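PDB 4PW1: DUF6836 domain-containing protein from Clostridium leptum, which is of unknown function and adopts a unique fold in which alpha-helices surround a nine-stranded antiparallel beta sheet. Local coordinates for residues 52-57 with 86-91; 71-76 with 100-105; 129-134 with 241-246; 171-176 with 236-241; 214-219 with 223-228. All coordinates share one frame; numbering follows the deposited sequence. Where two conformers were deposited one is given.

How the contacts relate
Following the chain from its N terminus, contact 1 opens on helix 44-58 and contact 2 opens at residues 71-76. Contact 1 closes first, on strand 80-89, and contact 2 closes after it on strand 95-103, so the two cross; contact 1 packs helix 44-58 on strand 80-89, and contact 2 links residues 71-76 to strand 95-103 past the strand between them. Only after both have closed do contacts 3, 4 and 5 open, and these lie one within another. The innermost is contact 5, the hairpin of strands 214-218 and 221-227. Contact 4 encloses it, bringing the start of helix 173-190 to strand 233-239, and contact 3 encloses both, joining helix 122-141 to strand 244-251.

Contact 1 of 5, residues 52-57 with 86-91; sequences NSVRIL and MALTEK
Val54 on helix 44-58 meets Met86 and Leu88 of strand 80-89 with its two methyl groups, one for each partner. From CA its CB is directed at the strand, and there the side chain forks. CG1 stands opposite the backbone nitrogen (chi1 171°), beside the carbonyl carbon, and from there it meets the CD1 methyl of Leu88 tip to tip, with Val54 CG1 and Leu88 CD1 3.9 Å apart. The other branch, beside the backbone nitrogen, passes at a slant to the selenomethionine Met86: Val54 CG2 lies 4.0 Å from Met86 CE. The Met86 chain is extended through its first two torsions and bends only at the third (chi3 66°), which turns the terminal methyl back to the valine.

Met86 and Leu88 are two residues apart in an extended strand and therefore project from the same face of the antiparallel sheet. Helix 44-58 lies over that face, and Val54 is the residue of 52-57 that reaches segment 86-91, while Ser53 and Leu57 pack on strand 106-114. The interface is small and wholly apolar, with no hydrogen bond between the segments. Trp62, from the loop that follows the helix, touches both Val54 and Leu88 and so extends the same hydrophobic layer; Ile71 packs on Met86.

The neighbouring polar groups of the helix are engaged with each other. Arg55 NH2 donates to Asn52 OD1 over 3.2 Å, arriving from well above the carbonyl plane, and the same nitrogen forms a salt bridge with Asp64. On the strand, a glycerol, probably from the crystallisation liquor, lies near the Leu88 side chain.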
# COMPACT_ATOMS: atom_id res chain seq x y z
N ASN B 52 21.76 13.16 13.77
CA ASN B 52 21.68 12.39 15.00
C ASN B 52 20.70 11.18 14.89
O ASN B 52 20.94 10.11 15.45
CB ASN B 52 21.29 13.32 16.11
CG ASN B 52 22.46 14.19 16.54
OD1 ASN B 52 23.37 13.70 17.18
ND2 ASN B 52 22.44 15.43 16.19
N SER B 53 19.61 11.36 14.18
CA SER B 53 18.68 10.23 13.93
C SER B 53 19.37 9.07 13.21
O SER B 53 19.21 7.90 13.59
CB SER B 53 17.49 10.71 13.13
OG SER B 53 16.74 11.67 13.87
N VAL B 54 20.15 9.39 12.18
CA VAL B 54 20.92 8.38 11.46
C VAL B 54 21.83 7.62 12.42
O VAL B 54 21.80 6.36 12.45
CB VAL B 54 21.74 9.00 10.31
CG1 VAL B 54 22.71 7.98 9.70
CG2 VAL B 54 20.83 9.59 9.23
N ARG B 55 22.61 8.32 13.24
CA ARG B 55 23.51 7.63 14.17
C ARG B 55 22.81 6.83 15.28
O ARG B 55 23.23 5.72 15.61
CB ARG B 55 24.50 8.62 14.82
CG ARG B 55 25.56 9.18 13.87
CD ARG B 55 26.60 9.96 14.67
NE ARG B 55 26.03 11.23 15.10
CZ ARG B 55 26.08 12.36 14.40
NH1 ARG B 55 26.63 12.41 13.19
NH2 ARG B 55 25.51 13.44 14.86
N ILE B 56 21.76 7.39 15.86
CA ILE B 56 21.15 6.79 17.05
C ILE B 56 20.03 5.80 16.70
O ILE B 56 19.95 4.72 17.28
CB ILE B 56 20.65 7.90 17.98
CG1 ILE B 56 21.85 8.68 18.54
CG2 ILE B 56 19.81 7.32 19.08
CD1 ILE B 56 21.48 9.97 19.23
N LEU B 57 19.17 6.15 15.76
CA LEU B 57 18.12 5.20 15.32
C LEU B 57 18.69 4.17 14.36
O LEU B 57 18.37 2.98 14.45
CB LEU B 57 16.91 5.89 14.67
CG LEU B 57 16.23 6.98 15.50
CD1 LEU B 57 15.01 7.54 14.80
CD2 LEU B 57 15.83 6.44 16.86
N MSE B 86 18.32 9.03 0.71
CA MSE B 86 19.69 9.45 0.90
C MSE B 86 20.59 8.21 0.97
O MSE B 86 20.37 7.31 1.80
CB MSE B 86 19.86 10.30 2.16
CG MSE B 86 21.28 10.73 2.34
SE MSE B 86 21.44 11.83 3.96
CE MSE B 86 21.04 10.61 5.38
N ALA B 87 21.61 8.18 0.11
CA ALA B 87 22.50 7.03 -0.05
C ALA B 87 23.69 7.20 0.84
O ALA B 87 24.36 8.21 0.78
CB ALA B 87 22.97 6.87 -1.52
N LEU B 88 23.95 6.24 1.72
CA LEU B 88 25.15 6.26 2.57
C LEU B 88 25.91 4.94 2.43
O LEU B 88 25.28 3.89 2.27
CB LEU B 88 24.76 6.41 4.06
CG LEU B 88 24.02 7.67 4.45
CD1 LEU B 88 23.70 7.59 5.94
CD2 LEU B 88 24.85 8.92 4.19
N THR B 89 27.22 4.99 2.57
CA THR B 89 28.05 3.81 2.61
C THR B 89 28.79 3.76 3.95
O THR B 89 29.48 4.66 4.28
CB THR B 89 29.04 3.81 1.43
OG1 THR B 89 28.30 3.78 0.22
CG2 THR B 89 29.92 2.58 1.45
N GLU B 90 28.57 2.70 4.72
CA GLU B 90 29.31 2.47 5.98
C GLU B 90 30.80 2.29 5.71
O GLU B 90 31.20 1.99 4.58
CB GLU B 90 28.82 1.19 6.69
CG GLU B 90 27.85 1.34 7.86
CD GLU B 90 28.45 2.00 9.07
OE1 GLU B 90 29.66 2.24 9.11
OE2 GLU B 90 27.68 2.29 10.01
N LYS B 91 31.63 2.41 6.76
CA LYS B 91 33.07 2.31 6.61
C LYS B 91 33.45 0.91 6.07
O LYS B 91 34.45 0.77 5.40
CB LYS B 91 33.82 2.67 7.91

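Contact 2 of 5, residues 71-76 with 100-105; sequences IKFRYS and MALDPN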
# COMPACT_ATOMS: atom_id res chain seq x y z
N ILE B 71 22.47 15.57 3.62
CA ILE B 71 21.10 15.69 4.13
C ILE B 71 20.37 16.85 3.44
O ILE B 71 20.40 17.97 3.91
CB ILE B 71 21.12 15.88 5.64
CG1 ILE B 71 21.74 14.62 6.28
CG2 ILE B 71 19.72 16.08 6.19
CD1 ILE B 71 22.05 14.78 7.77
N LYS B 72 19.61 16.54 2.40
CA LYS B 72 18.89 17.53 1.61
C LYS B 72 17.39 17.33 1.65
O LYS B 72 16.77 16.65 0.79
CB LYS B 72 19.43 17.51 0.19
CG LYS B 72 20.88 17.97 0.11
CD LYS B 72 21.28 18.21 -1.35
CE LYS B 72 21.69 16.91 -2.00
NZ LYS B 72 23.04 16.47 -1.54
N PHE B 73 16.78 17.91 2.68
CA PHE B 73 15.33 17.89 2.81
C PHE B 73 14.65 18.69 1.73
O PHE B 73 15.19 19.69 1.22
CB PHE B 73 14.88 18.37 4.19
CG PHE B 73 14.99 17.31 5.26
CD1 PHE B 73 16.17 17.10 5.95
CD2 PHE B 73 13.90 16.45 5.52
CE1 PHE B 73 16.25 16.12 6.93
CE2 PHE B 73 13.97 15.50 6.51
CZ PHE B 73 15.16 15.32 7.21
N ARG B 74 13.47 18.20 1.34
CA ARG B 74 12.61 18.85 0.36
C ARG B 74 11.30 19.19 1.02
O ARG B 74 10.71 18.35 1.72
CB ARG B 74 12.41 17.98 -0.87
CG ARG B 74 13.71 17.72 -1.61
CD ARG B 74 13.51 17.24 -3.04
NE ARG B 74 12.95 15.91 -3.06
CZ ARG B 74 13.61 14.80 -3.38
NH1 ARG B 74 14.89 14.81 -3.75
NH2 ARG B 74 12.96 13.65 -3.36
N TYR B 75 10.89 20.44 0.84
CA TYR B 75 9.78 21.03 1.54
C TYR B 75 8.54 20.97 0.69
O TYR B 75 8.55 21.25 -0.53
CB TYR B 75 10.11 22.51 1.85
CG TYR B 75 8.90 23.27 2.29
CD1 TYR B 75 8.45 23.17 3.60
CD2 TYR B 75 8.18 24.03 1.41
CE1 TYR B 75 7.31 23.84 4.02
CE2 TYR B 75 7.04 24.68 1.81
CZ TYR B 75 6.61 24.57 3.13
OH TYR B 75 5.49 25.25 3.52
N SER B 76 7.44 20.63 1.35
CA SER B 76 6.12 20.62 0.73
C SER B 76 5.22 21.66 1.34
O SER B 76 5.18 21.78 2.55
CB SER B 76 5.45 19.26 1.00
OG SER B 76 4.05 19.31 0.78
N MSE B 100 13.39 9.86 5.60
CA MSE B 100 12.81 10.50 6.74
C MSE B 100 11.80 11.49 6.35
O MSE B 100 11.81 12.01 5.26
CB MSE B 100 13.85 11.31 7.58
CG MSE B 100 14.97 10.44 8.02
SE MSE B 100 16.26 11.49 9.22
CE MSE B 100 15.07 12.18 10.33
N ALA B 101 10.90 11.78 7.28
CA ALA B 101 9.93 12.86 7.06
C ALA B 101 9.52 13.47 8.37
O ALA B 101 9.39 12.76 9.38
CB ALA B 101 8.71 12.36 6.34
N LEU B 102 9.24 14.76 8.31
CA LEU B 102 8.66 15.50 9.40
C LEU B 102 7.38 16.17 8.96
O LEU B 102 7.29 16.68 7.84
CB LEU B 102 9.64 16.57 9.90
CG LEU B 102 10.86 15.99 10.62
CD1 LEU B 102 11.98 15.72 9.64
CD2 LEU B 102 11.32 16.98 11.68
N ASP B 103 6.42 16.17 9.88
CA ASP B 103 5.16 16.89 9.73
C ASP B 103 5.02 17.84 10.93
O ASP B 103 5.93 17.95 11.74
CB ASP B 103 4.02 15.88 9.56
CG ASP B 103 3.64 15.11 10.84
OD1 ASP B 103 4.16 15.37 11.93
OD2 ASP B 103 2.77 14.20 10.74
N PRO B 104 3.89 18.53 11.06
CA PRO B 104 3.81 19.49 12.20
C PRO B 104 3.92 18.88 13.59
O PRO B 104 4.20 19.60 14.51
CB PRO B 104 2.43 20.13 12.01
CG PRO B 104 2.18 20.03 10.51
CD PRO B 104 2.77 18.69 10.13
N ASN B 105 3.75 17.57 13.74
CA ASN B 105 3.95 16.92 15.02
C ASN B 105 5.36 16.40 15.24
O ASN B 105 5.65 15.85 16.29
CB ASN B 105 2.96 15.78 15.22
CG ASN B 105 1.57 16.29 15.52
OD1 ASN B 105 1.37 17.02 16.48
ND2 ASN B 105 0.62 15.93 14.68
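In the first half of the nine-stranded antiparallel sheet, Phe73 reaches past an intervening strand to Met100 and Leu102 of strand 95-103. Its CG sits beside the backbone nitrogen (chi1 -80°), and although the bond from CA to CB is not directed at the other segment, the far rim of the ring arrives there. Phe73 CE2 lies 3.7 Å from Leu102 CD1, and the same methyl is 4.0 Å from Phe73 CZ, so a single leucine branch touches two adjacent ring carbons. The two side chains cross at about a right angle. The selenomethionine Met100 takes part through its first side-chain carbon: its CB is 4.2 Å from Phe73 CZ.

Strand 80-89 runs between strands 74-76 and 95-103 in the sheet, and its Leu83 also packs on Phe73. Helix 44-58 lies over the ring with Ile46 and Ala50, so the phenyl group is buried between helix and sheet. After Asp103 the strand gives way to the tight connection to strand 106-114, where Asp103 OD1 accepts a 2.9 Å bond from Asn105 N, an Asx turn. The other carboxylate oxygen of Asp103 is bonded to Tyr29 OH.

Contact 3 of 5, residues 129-134 with 241-246; sequences LGKLQE and IEERFV
Glu243 approaches Lys131 from a backbone in the left-handed helical region (phi 54°, psi 46°), uncommon for a residue other than glycine. The touch is slight: Glu243 OE2 is 4.4 Å from Lys131 CG. In the given one of two deposited lysine conformers, the charged ends make no direct contact, and Lys131 NZ forms its salt bridge with Asp135 on its own helix.

The firm part of the contact is apolar and lies deeper. Leu132 CD1 is 3.6 Å from Phe245 CZ, at a slant to the ring, and Phe174 and Tyr238 set their rings edge-to-face with that of Phe245, so the leucine joins an aromatic cluster.

Between Glu243 and Phe245, Arg244 points away from helix 122-141 and turns back on its own segment. It forms a side-on salt bridge with Glu242, NE at 2.9 Å and NH2 at 3.1 Å both donating to Glu242 OE1, which lies in the guanidinium plane. Arg244 NH2 also bonds to Gly58 O.

Glu243 and Arg244 together face Ser239 across the hairpin of strands 233-239 and 244-251, and the left-handed backbone of Glu243 goes with its place as first residue of this G1 beta bulge.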
# COMPACT_ATOMS: atom_id res chain seq x y z
N LEU B 129 8.79 -13.54 12.79
CA LEU B 129 7.48 -13.20 13.32
C LEU B 129 7.27 -13.81 14.72
O LEU B 129 6.75 -13.14 15.64
CB LEU B 129 6.39 -13.61 12.37
CG LEU B 129 4.98 -13.22 12.81
CD1 LEU B 129 4.83 -11.72 12.85
CD2 LEU B 129 3.94 -13.83 11.89
N GLY B 130 7.68 -15.07 14.90
CA GLY B 130 7.67 -15.68 16.23
C GLY B 130 8.48 -14.89 17.27
O GLY B 130 8.01 -14.66 18.38
N LYS B 131 9.68 -14.48 16.94
CA LYS B 131 10.50 -13.71 17.87
C LYS B 131 9.78 -12.39 18.23
O LYS B 131 9.71 -11.98 19.41
CB LYS B 131 11.92 -13.49 17.29
CG LYS B 131 12.92 -12.72 18.17
CD LYS B 131 13.23 -13.40 19.52
CE LYS B 131 14.42 -12.76 20.23
NZ LYS B 131 14.41 -11.25 20.17
N LEU B 132 9.24 -11.74 17.21
CA LEU B 132 8.54 -10.47 17.39
C LEU B 132 7.37 -10.61 18.32
O LEU B 132 7.20 -9.80 19.25
CB LEU B 132 8.10 -9.98 16.02
CG LEU B 132 8.03 -8.50 15.72
CD1 LEU B 132 9.20 -7.72 16.28
CD2 LEU B 132 7.92 -8.36 14.21
N GLN B 133 6.59 -11.67 18.15
CA GLN B 133 5.48 -11.95 19.05
C GLN B 133 5.93 -12.14 20.49
O GLN B 133 5.30 -11.63 21.41
CB GLN B 133 4.71 -13.19 18.56
CG GLN B 133 3.45 -13.57 19.33
CD GLN B 133 2.32 -12.55 19.18
OE1 GLN B 133 2.20 -11.86 18.16
NE2 GLN B 133 1.48 -12.44 20.21
N GLU B 134 7.01 -12.89 20.67
CA GLU B 134 7.58 -13.16 21.98
C GLU B 134 8.09 -11.85 22.60
O GLU B 134 7.85 -11.58 23.76
CB GLU B 134 8.73 -14.21 21.88
CG GLU B 134 8.26 -15.65 21.67
CD GLU B 134 9.35 -16.60 21.15
OE1 GLU B 134 10.52 -16.19 20.95
OE2 GLU B 134 9.03 -17.79 20.92
N ILE B 241 16.49 -10.07 8.99
CA ILE B 241 17.91 -10.34 8.91
C ILE B 241 18.64 -9.73 10.13
O ILE B 241 19.40 -10.43 10.81
CB ILE B 241 18.50 -9.77 7.61
CG1 ILE B 241 17.73 -10.32 6.38
CG2 ILE B 241 19.97 -10.07 7.52
CD1 ILE B 241 17.63 -11.83 6.33
N GLU B 242 18.40 -8.44 10.41
CA GLU B 242 19.03 -7.77 11.55
C GLU B 242 18.38 -8.06 12.87
O GLU B 242 18.94 -7.74 13.91
CB GLU B 242 19.09 -6.26 11.34
CG GLU B 242 19.75 -5.87 10.02
CD GLU B 242 20.12 -4.38 9.92
OE1 GLU B 242 20.00 -3.64 10.93
OE2 GLU B 242 20.47 -3.93 8.81
N GLU B 243 17.19 -8.64 12.86
CA GLU B 243 16.41 -8.87 14.08
C GLU B 243 16.22 -7.59 14.91
O GLU B 243 16.37 -7.59 16.13
CB GLU B 243 17.04 -9.99 14.89
CG GLU B 243 17.09 -11.30 14.10
CD GLU B 243 17.28 -12.51 15.02
OE1 GLU B 243 18.41 -12.72 15.47
OE2 GLU B 243 16.28 -13.18 15.33
N ARG B 244 15.85 -6.52 14.23
CA ARG B 244 15.52 -5.30 14.92
C ARG B 244 14.65 -4.41 14.06
O ARG B 244 14.53 -4.63 12.84
CB ARG B 244 16.79 -4.55 15.31
CG ARG B 244 17.65 -4.16 14.14
CD ARG B 244 18.33 -2.85 14.48
NE ARG B 244 19.14 -2.39 13.40
CZ ARG B 244 19.52 -1.12 13.22
NH1 ARG B 244 19.18 -0.16 14.08
NH2 ARG B 244 20.25 -0.81 12.14
N PHE B 245 14.05 -3.42 14.69
CA PHE B 245 13.33 -2.40 13.98
C PHE B 245 14.28 -1.43 13.28
O PHE B 245 15.23 -0.92 13.89
CB PHE B 245 12.37 -1.69 14.92
CG PHE B 245 11.23 -2.56 15.39
CD1 PHE B 245 10.32 -3.08 14.47
CD2 PHE B 245 11.04 -2.83 16.73
CE1 PHE B 245 9.26 -3.86 14.91
CE2 PHE B 245 10.01 -3.61 17.17
CZ PHE B 245 9.11 -4.16 16.26
N VAL B 246 14.09 -1.25 11.98
CA VAL B 246 14.94 -0.36 11.21
C VAL B 246 14.22 0.92 10.79
O VAL B 246 14.77 1.74 10.08
CB VAL B 246 15.57 -1.06 9.99
CG1 VAL B 246 16.47 -2.19 10.46
CG2 VAL B 246 14.48 -1.58 9.06

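Contact 4 of 5, residues 171-176 with 236-241; sequences DNAFYM and LIYSPI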
# COMPACT_ATOMS: atom_id res chain seq x y z
N ASP B 171 18.02 -8.25 23.80
CA ASP B 171 17.76 -8.37 22.37
C ASP B 171 16.26 -8.26 22.05
O ASP B 171 15.83 -8.61 20.94
CB ASP B 171 18.38 -9.64 21.79
CG ASP B 171 17.75 -10.88 22.31
OD1 ASP B 171 16.54 -10.86 22.62
OD2 ASP B 171 18.46 -11.90 22.42
N ASN B 172 15.48 -7.73 23.00
CA ASN B 172 14.05 -7.43 22.75
C ASN B 172 13.91 -6.27 21.76
O ASN B 172 14.37 -5.15 22.01
CB ASN B 172 13.35 -7.12 24.08
CG ASN B 172 11.86 -6.90 23.93
OD1 ASN B 172 11.43 -5.94 23.28
ND2 ASN B 172 11.06 -7.78 24.51
N ALA B 173 13.30 -6.51 20.59
CA ALA B 173 13.26 -5.49 19.55
C ALA B 173 12.54 -4.20 20.01
O ALA B 173 12.90 -3.07 19.59
CB ALA B 173 12.61 -6.04 18.28
N PHE B 174 11.53 -4.35 20.86
CA PHE B 174 10.72 -3.22 21.31
C PHE B 174 11.55 -2.40 22.28
O PHE B 174 11.67 -1.21 22.09
CB PHE B 174 9.37 -3.66 21.90
CG PHE B 174 8.47 -4.29 20.89
CD1 PHE B 174 7.68 -3.51 20.07
CD2 PHE B 174 8.46 -5.67 20.70
CE1 PHE B 174 6.87 -4.06 19.11
CE2 PHE B 174 7.65 -6.24 19.73
CZ PHE B 174 6.86 -5.43 18.91
N TYR B 175 12.16 -3.07 23.27
CA TYR B 175 13.03 -2.36 24.21
C TYR B 175 14.16 -1.62 23.49
O TYR B 175 14.46 -0.47 23.84
CB TYR B 175 13.63 -3.31 25.24
CG TYR B 175 12.67 -3.95 26.21
CD1 TYR B 175 11.43 -3.37 26.51
CD2 TYR B 175 13.03 -5.12 26.89
CE1 TYR B 175 10.57 -3.96 27.43
CE2 TYR B 175 12.18 -5.71 27.82
CZ TYR B 175 10.95 -5.13 28.10
OH TYR B 175 10.08 -5.73 29.00
N MSE B 176 14.78 -2.25 22.49
CA MSE B 176 15.91 -1.63 21.82
C MSE B 176 15.47 -0.42 21.06
O MSE B 176 16.15 0.64 21.07
CB MSE B 176 16.59 -2.56 20.82
CG MSE B 176 17.30 -3.68 21.56
SE MSE B 176 18.27 -4.83 20.26
CE MSE B 176 16.96 -5.39 18.85
N LEU B 236 5.84 -0.23 12.64
CA LEU B 236 7.24 -0.46 12.94
C LEU B 236 7.80 -1.40 11.88
O LEU B 236 7.21 -2.42 11.61
CB LEU B 236 7.38 -1.08 14.32
CG LEU B 236 7.04 -0.14 15.47
CD1 LEU B 236 7.03 -0.90 16.79
CD2 LEU B 236 8.06 0.98 15.53
N ILE B 237 8.93 -1.04 11.28
CA ILE B 237 9.52 -1.78 10.19
C ILE B 237 10.63 -2.66 10.70
O ILE B 237 11.69 -2.16 11.13
CB ILE B 237 10.11 -0.82 9.12
CG1 ILE B 237 9.02 0.14 8.64
CG2 ILE B 237 10.73 -1.59 7.97
CD1 ILE B 237 9.57 1.24 7.78
N TYR B 238 10.37 -3.96 10.71
CA TYR B 238 11.28 -4.95 11.28
C TYR B 238 12.06 -5.66 10.20
O TYR B 238 11.47 -6.16 9.22
CB TYR B 238 10.50 -5.95 12.10
CG TYR B 238 11.33 -6.94 12.89
CD1 TYR B 238 11.93 -6.57 14.09
CD2 TYR B 238 11.44 -8.27 12.48
CE1 TYR B 238 12.64 -7.48 14.84
CE2 TYR B 238 12.16 -9.19 13.24
CZ TYR B 238 12.76 -8.78 14.41
OH TYR B 238 13.45 -9.68 15.19
N SER B 239 13.38 -5.72 10.38
CA SER B 239 14.25 -6.53 9.55
C SER B 239 14.44 -7.93 10.17
O SER B 239 14.98 -8.05 11.28
CB SER B 239 15.60 -5.88 9.39
OG SER B 239 16.51 -6.81 8.88
N PRO B 240 14.00 -8.99 9.47
CA PRO B 240 14.24 -10.34 9.95
C PRO B 240 15.73 -10.71 9.86
O PRO B 240 16.19 -11.52 10.62
CB PRO B 240 13.38 -11.22 9.02
CG PRO B 240 13.32 -10.43 7.76
CD PRO B 240 13.21 -9.00 8.23
N ILE B 241 16.49 -10.07 8.99
CA ILE B 241 17.91 -10.34 8.91
C ILE B 241 18.64 -9.73 10.13
O ILE B 241 19.40 -10.43 10.81
CB ILE B 241 18.50 -9.77 7.61
CG1 ILE B 241 17.73 -10.32 6.38
CG2 ILE B 241 19.97 -10.07 7.52
CD1 ILE B 241 17.63 -11.83 6.33
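Tyr238 holds its CG opposite the backbone nitrogen (chi1 -173°), which brings the ring against the first turn of helix 173-190, where Ala173 CB lies 3.7 Å from Tyr238 CE1. Phe174 uses a different setting, with CG beside its backbone nitrogen (chi1 -66°); its ring thereby reaches the strand although CB itself is not aimed there. Leu236 has its CG placed likewise and extends one branch toward the Phe174 ring: Phe174 CE1 and Leu236 CD1 are 3.9 Å apart, the two side chains slanting across each other. Both methyl groups, Ala173 CB and Leu236 CD1, meet their rings obliquely. These two pairs make up the interface, which is buried and has no hydrogen bond between the segments.

The beginning of the helix is fixed by Asn172 at the N-cap position. Its OD1 accepts a nearly straight bond from Tyr175 N (3.0 Å, 168° at the hydrogen) and a weak one from Phe174 N. The same oxygen lies at the edge of the Phe174 ring, in its plane, while Asn172 CG rests against one face of the Tyr175 ring. The asparagine side chain thus touches both aromatic neighbours, and its ND2 is bonded to Asp135 O of helix 122-141. Asp135 OD2 also accepts from Ala173 N, which ties the first turn to that helix a second time.

Phe245 of strand 244-251 also packs on Ala173 and Leu236, strand 221-227 adds Tyr226 beside Phe174, and Leu132 of helix 122-141 packs on Tyr238.

Contact 5 of 5, residues 214-219 with 223-228; sequences TSLSYD and YAMYSN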
# COMPACT_ATOMS: atom_id res chain seq x y z
N THR B 214 -0.78 -6.49 14.55
CA THR B 214 -0.98 -7.24 13.31
C THR B 214 0.24 -7.01 12.42
O THR B 214 1.10 -6.16 12.73
CB THR B 214 -2.26 -6.83 12.58
OG1 THR B 214 -2.19 -5.45 12.27
CG2 THR B 214 -3.47 -7.12 13.41
N SER B 215 0.37 -7.81 11.37
CA SER B 215 1.56 -7.70 10.55
C SER B 215 1.38 -8.16 9.12
O SER B 215 0.48 -8.89 8.80
CB SER B 215 2.68 -8.51 11.20
OG SER B 215 2.30 -9.85 11.26
N LEU B 216 2.29 -7.71 8.27
CA LEU B 216 2.41 -8.24 6.90
C LEU B 216 3.88 -8.16 6.51
O LEU B 216 4.69 -7.49 7.19
CB LEU B 216 1.53 -7.44 5.93
CG LEU B 216 1.79 -5.95 5.79
CD1 LEU B 216 3.09 -5.63 5.05
CD2 LEU B 216 0.60 -5.28 5.08
N SER B 217 4.22 -8.85 5.43
CA SER B 217 5.54 -8.80 4.89
C SER B 217 5.52 -8.04 3.60
O SER B 217 4.67 -8.29 2.68
CB SER B 217 6.11 -10.21 4.72
OG SER B 217 7.44 -10.15 4.23
N TYR B 218 6.48 -7.14 3.49
CA TYR B 218 6.64 -6.34 2.29
C TYR B 218 8.11 -6.00 2.14
O TYR B 218 8.75 -5.54 3.09
CB TYR B 218 5.87 -5.03 2.49
CG TYR B 218 5.90 -4.08 1.31
CD1 TYR B 218 5.25 -4.39 0.09
CD2 TYR B 218 6.51 -2.83 1.43
CE1 TYR B 218 5.22 -3.47 -0.97
CE2 TYR B 218 6.50 -1.93 0.38
CZ TYR B 218 5.85 -2.26 -0.81
OH TYR B 218 5.80 -1.35 -1.82
N ASP B 219 8.64 -6.21 0.94
CA ASP B 219 9.97 -5.73 0.60
C ASP B 219 11.08 -6.23 1.57
O ASP B 219 11.96 -5.47 1.98
CB ASP B 219 9.92 -4.21 0.56
CG ASP B 219 11.14 -3.61 -0.08
OD1 ASP B 219 11.71 -4.25 -0.98
OD2 ASP B 219 11.52 -2.50 0.33
N TYR B 223 6.20 -5.60 8.56
CA TYR B 223 5.54 -4.35 9.02
C TYR B 223 4.63 -4.70 10.19
O TYR B 223 3.65 -5.40 10.04
CB TYR B 223 4.74 -3.71 7.89
CG TYR B 223 5.57 -2.97 6.86
CD1 TYR B 223 6.87 -3.29 6.63
CD2 TYR B 223 5.01 -1.99 6.07
CE1 TYR B 223 7.63 -2.62 5.68
CE2 TYR B 223 5.75 -1.32 5.12
CZ TYR B 223 7.07 -1.63 4.96
OH TYR B 223 7.79 -1.01 4.00
N ALA B 224 5.00 -4.23 11.37
CA ALA B 224 4.24 -4.46 12.58
C ALA B 224 3.33 -3.27 12.78
O ALA B 224 3.79 -2.14 12.88
CB ALA B 224 5.18 -4.57 13.75
N MSE B 225 2.04 -3.53 12.84
CA MSE B 225 1.05 -2.47 12.71
C MSE B 225 0.27 -2.35 13.97
O MSE B 225 -0.17 -3.34 14.59
CB MSE B 225 0.12 -2.78 11.52
CG MSE B 225 0.92 -2.77 10.22
SE MSE B 225 -0.03 -3.91 8.88
CE MSE B 225 -1.86 -3.60 9.40
N TYR B 226 0.06 -1.11 14.35
CA TYR B 226 -0.69 -0.83 15.57
C TYR B 226 -1.56 0.36 15.32
O TYR B 226 -1.15 1.28 14.64
CB TYR B 226 0.28 -0.46 16.70
CG TYR B 226 1.24 -1.54 17.01
CD1 TYR B 226 2.44 -1.63 16.33
CD2 TYR B 226 0.96 -2.48 17.98
CE1 TYR B 226 3.32 -2.65 16.59
CE2 TYR B 226 1.83 -3.51 18.24
CZ TYR B 226 3.02 -3.59 17.52
OH TYR B 226 3.93 -4.60 17.77
N SER B 227 -2.75 0.38 15.89
CA SER B 227 -3.63 1.55 15.71
C SER B 227 -4.62 1.69 16.84
O SER B 227 -4.85 0.75 17.57
CB SER B 227 -4.35 1.46 14.36
OG SER B 227 -5.06 0.27 14.26
N ASN B 228 -5.20 2.86 17.00
CA ASN B 228 -6.25 3.03 18.02
C ASN B 228 -7.53 3.48 17.37
O ASN B 228 -7.56 3.79 16.18
CB ASN B 228 -5.79 3.98 19.14
CG ASN B 228 -5.68 5.43 18.68
OD1 ASN B 228 -6.26 5.85 17.68
ND2 ASN B 228 -4.90 6.19 19.42
O HOH W 1 -2.86 -3.75 14.30
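Tyr218 and Tyr223 form the tightly packed end of this contact. The edge of Tyr218 is turned to the face of Tyr223 in an offset T-shaped stack, with centroids 5.7 Å apart and planes at 74°. Tyr218 CB sits over the centre of the Tyr223 ring, and Tyr223 OH lies in the plane of the Tyr218 ring at its edge, 3.4 Å from Tyr218 CD2. The phenol oxygen of Tyr218 is bonded to Leu26 N. Beside the rings, Leu216 lies between two partners: its CD1 is 3.8 Å from Tyr223 CB, and its CD2 is 4.1 Å from SE of the selenomethionine Met225.

The two segments are the arms of a beta hairpin, with strand 214-218 outermost in the sheet of this chain. Thr214 with Met225 and Leu216 with Tyr223 are antiparallel hydrogen-bonded pairs, and Ser215 with Ala224 is the non-hydrogen-bonded pair between them. In each bonded pair the bond to the Thr214 or Leu216 carbonyl is the shorter, as in Met225 N to Thr214 O, 2.8 Å.

At the Thr214 end the packing is looser and a water takes part. It bridges the strands, 2.7 Å from Thr214 OG1 and donating to Met225 O, which also accepts from Thr214 N. Thr214 OG1 sits between the backbone nitrogen and the carbonyl carbon (chi1 59°), and from there also touches Met225 CE. Leu18 and Leu20 of the second subunit pack on Thr214 and Leu216, respectively.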